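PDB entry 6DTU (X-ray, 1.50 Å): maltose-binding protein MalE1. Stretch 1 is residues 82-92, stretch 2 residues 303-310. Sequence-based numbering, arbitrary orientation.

Stretch 1 (82-92) SDLKNFYETAL
Stretch 2 303-310: PSRKDVLE

Two segments far apart in sequence can be joined by very short backbone pairing when a well-oriented charged side chain reinforces it, and the contact between residues 82-92 and 303-310 of MalE1 is an example. Its strongest polar element is the salt bridge from R305 NH1 to D83 OD1, 2.9 Å long and nearly straight at 165°. R305 reaches it with an extended side chain (chi1 to chi3 all t, chi4 123°), while D83 uses an m rotamer. The guanidinium is held from its own stretch as well: R305 NE lies 2.7 Å from D307 OD1 and R305 NH2 lies 2.9 Å from D307 OD2, a two-pronged arrangement that D307 makes with chi1 p. Arginine suits this place because its planar group can serve two carboxylates at once. N86, chi1 m, lays its amide carbon over one face of that plane, and its ND2 gives a weak hydrogen bond to D83 OD1 at 3.1 Å.

The backbones run antiparallel where they meet, in a single beta bridge pairing F87 with R305, CA to CA 4.2 Å. Both residues are extended, with phi/psi of -103/145 and -86/126. Two hydrogen bonds flank the pair: K306 N donates to N86 O at 2.9 Å, and Y88 N donates to S304 O at 3.0 Å and 175°. N86 ends a 3-10 segment (84-86), and Y88 and R305 are the N-caps of helices starting at E89 and K306. A water extends the link, donating to N86 O (2.8 Å) and accepting from D307 N (2.9 Å).

Around these polar contacts, two aromatic rings pack against the other stretch. F87, chi1 m and chi2 -94°, has its CA-to-CB bond directed away overall, yet its ring returns; R305 CB sits over one face, 4.2 Å from the F87 ring centroid. The aliphatic base of the arginine thus supplies a CH-pi contact while its tip carries the charge. Y88, chi1 m and chi2 -76°, repeats the motif with K306 CB, 4.1 Å from the Y88 ring centroid. K306 can pack its methylenes here while the end of its side chain leads away. Y88 CE2 also touches L309 CD2 at 3.8 Å, and a second water joins Y88 OH (2.7 Å) to K306 O (2.9 Å). S304, buried, with chi1 m and phi/psi -87/-17, has 71 Å² covered; CB of A91, a small buried residue pointing toward the partner, approaches S304 OG to 3.5 Å. Altogether 516 Å² is buried, counting both sides, with R305 (96 Å²) and Y88 (94 Å²) covered most.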

# COMPACT_ATOMS: atom_id res chain seq x y z
N SER A 82 -2.09 26.03 -9.00
CA SER A 82 -2.05 26.93 -7.85
C SER A 82 -2.00 26.18 -6.52
O SER A 82 -1.40 26.66 -5.56
CB SER A 82 -3.25 27.87 -7.89
OG SER A 82 -4.44 27.12 -7.76
N ASP A 83 -2.65 25.02 -6.43
CA ASP A 83 -2.63 24.28 -5.18
C ASP A 83 -1.40 23.42 -4.98
O ASP A 83 -1.32 22.78 -3.94
CB ASP A 83 -3.89 23.43 -5.01
CG ASP A 83 -5.08 24.26 -4.62
OD1 ASP A 83 -5.26 24.50 -3.42
OD2 ASP A 83 -5.81 24.71 -5.53
N LEU A 84 -0.45 23.43 -5.91
CA LEU A 84 0.72 22.56 -5.78
C LEU A 84 1.48 22.81 -4.48
O LEU A 84 1.91 21.86 -3.81
CB LEU A 84 1.63 22.76 -7.00
CG LEU A 84 2.98 22.07 -7.07
CD1 LEU A 84 2.73 20.58 -7.27
CD2 LEU A 84 3.83 22.65 -8.20
N LYS A 85 1.57 24.07 -4.04
CA LYS A 85 2.29 24.39 -2.81
C LYS A 85 1.67 23.74 -1.58
O LYS A 85 2.33 23.60 -0.55
CB LYS A 85 2.37 25.90 -2.61
CG LYS A 85 1.02 26.52 -2.23
CD LYS A 85 1.10 28.04 -2.15
CE LYS A 85 -0.22 28.66 -1.79
NZ LYS A 85 -0.71 28.24 -0.44
N ASN A 86 0.41 23.35 -1.66
CA ASN A 86 -0.26 22.88 -0.46
C ASN A 86 -0.02 21.42 -0.16
O ASN A 86 -0.49 20.93 0.87
CB ASN A 86 -1.76 23.17 -0.56
CG ASN A 86 -2.03 24.65 -0.66
OD1 ASN A 86 -1.54 25.43 0.17
ND2 ASN A 86 -2.80 25.06 -1.65
N PHE A 87 0.69 20.71 -1.03
CA PHE A 87 0.96 19.30 -0.83
C PHE A 87 2.39 19.12 -0.35
O PHE A 87 3.29 19.86 -0.76
CB PHE A 87 0.72 18.54 -2.14
CG PHE A 87 -0.73 18.46 -2.49
CD1 PHE A 87 -1.47 17.36 -2.12
CD2 PHE A 87 -1.38 19.53 -3.09
CE1 PHE A 87 -2.82 17.29 -2.40
CE2 PHE A 87 -2.73 19.47 -3.36
CZ PHE A 87 -3.45 18.35 -3.02
N TYR A 88 2.60 18.13 0.52
CA TYR A 88 3.95 17.86 0.99
C TYR A 88 4.84 17.47 -0.18
O TYR A 88 4.43 16.70 -1.06
CB TYR A 88 3.95 16.74 2.04
CG TYR A 88 3.60 17.18 3.45
CD1 TYR A 88 4.53 17.84 4.25
CD2 TYR A 88 2.36 16.92 3.99
CE1 TYR A 88 4.22 18.23 5.55
CE2 TYR A 88 2.03 17.31 5.29
CZ TYR A 88 2.97 17.96 6.06
OH TYR A 88 2.65 18.35 7.34
N GLU A 89 6.04 18.03 -0.22
CA GLU A 89 6.93 17.72 -1.33
C GLU A 89 7.33 16.25 -1.36
O GLU A 89 7.56 15.72 -2.45
CB GLU A 89 8.16 18.63 -1.32
CG GLU A 89 7.77 20.07 -1.59
CD GLU A 89 8.91 20.90 -2.16
OE1 GLU A 89 9.86 21.20 -1.41
OE2 GLU A 89 8.86 21.24 -3.36
N THR A 90 7.44 15.59 -0.21
CA THR A 90 7.68 14.15 -0.20
C THR A 90 6.58 13.38 -0.96
O THR A 90 6.87 12.44 -1.70
CB THR A 90 7.81 13.65 1.23
OG1 THR A 90 6.65 14.04 1.99
CG2 THR A 90 9.09 14.17 1.86
N ALA A 91 5.34 13.81 -0.81
CA ALA A 91 4.26 13.13 -1.51
C ALA A 91 4.32 13.42 -3.00
O ALA A 91 4.20 12.51 -3.84
CB ALA A 91 2.93 13.57 -0.90
N LEU A 92 4.59 14.68 -3.36
CA LEU A 92 4.68 15.04 -4.77
C LEU A 92 5.87 14.36 -5.44
O LEU A 92 5.76 13.90 -6.58
CB LEU A 92 4.82 16.56 -4.91
CG LEU A 92 3.65 17.42 -4.41
CD1 LEU A 92 4.08 18.86 -4.41
CD2 LEU A 92 2.47 17.25 -5.32
N PRO A 303 -3.19 12.05 5.28
CA PRO A 303 -3.33 13.01 4.17
C PRO A 303 -2.04 13.66 3.71
O PRO A 303 -1.19 14.04 4.51
CB PRO A 303 -4.33 14.04 4.73
CG PRO A 303 -5.20 13.20 5.66
CD PRO A 303 -4.22 12.23 6.31
N SER A 304 -1.90 13.78 2.38
CA SER A 304 -0.73 14.40 1.76
C SER A 304 -0.84 15.91 1.61
O SER A 304 0.18 16.57 1.41
CB SER A 304 -0.41 13.76 0.41
OG SER A 304 0.01 12.42 0.58
N ARG A 305 -2.04 16.47 1.71
CA ARG A 305 -2.19 17.91 1.65
C ARG A 305 -1.97 18.39 3.08
O ARG A 305 -2.60 17.88 4.01
CB ARG A 305 -3.60 18.26 1.18
CG ARG A 305 -3.80 19.75 1.04
CD ARG A 305 -5.07 20.21 0.37
NE ARG A 305 -5.20 21.59 0.76
CZ ARG A 305 -5.28 22.63 -0.06
NH1 ARG A 305 -5.31 22.49 -1.38
NH2 ARG A 305 -5.34 23.83 0.48
N LYS A 306 -1.03 19.33 3.26
CA LYS A 306 -0.53 19.66 4.60
C LYS A 306 -1.65 20.16 5.51
O LYS A 306 -1.76 19.74 6.67
CB LYS A 306 0.59 20.69 4.48
CG LYS A 306 1.16 21.23 5.79
CD LYS A 306 2.21 22.34 5.54
CE LYS A 306 1.52 23.64 5.15
NZ LYS A 306 2.45 24.57 4.50
N ASP A 307 -2.51 21.04 5.00
CA ASP A 307 -3.56 21.60 5.84
C ASP A 307 -4.66 20.60 6.18
O ASP A 307 -5.48 20.88 7.06
CB ASP A 307 -4.08 22.95 5.33
CG ASP A 307 -4.63 22.90 3.92
OD1 ASP A 307 -4.95 21.80 3.42
OD2 ASP A 307 -4.78 24.00 3.32
N VAL A 308 -4.76 19.50 5.44
CA VAL A 308 -5.68 18.43 5.78
C VAL A 308 -5.05 17.51 6.83
O VAL A 308 -5.72 17.10 7.79
CB VAL A 308 -6.11 17.68 4.50
CG1 VAL A 308 -6.96 16.47 4.88
CG2 VAL A 308 -6.87 18.67 3.59
N LEU A 309 -3.75 17.21 6.70
CA LEU A 309 -3.08 16.44 7.74
C LEU A 309 -3.23 17.14 9.08
O LEU A 309 -3.50 16.49 10.10
CB LEU A 309 -1.61 16.20 7.40
CG LEU A 309 -0.88 15.22 8.33
CD1 LEU A 309 -1.59 13.87 8.28
CD2 LEU A 309 0.57 15.06 7.93
N GLU A 310 -3.12 18.47 9.09
CA GLU A 310 -3.28 19.23 10.32
C GLU A 310 -4.65 19.00 10.96
O GLU A 310 -4.76 19.02 12.19
CB GLU A 310 -3.06 20.72 10.05
CG GLU A 310 -3.29 21.58 11.28
CD GLU A 310 -2.15 21.47 12.28
OE1 GLU A 310 -1.05 21.03 11.88
OE2 GLU A 310 -2.35 21.81 13.47
O HOH W 1 -1.80 22.58 2.68
O HOH W 2 0.48 19.39 8.47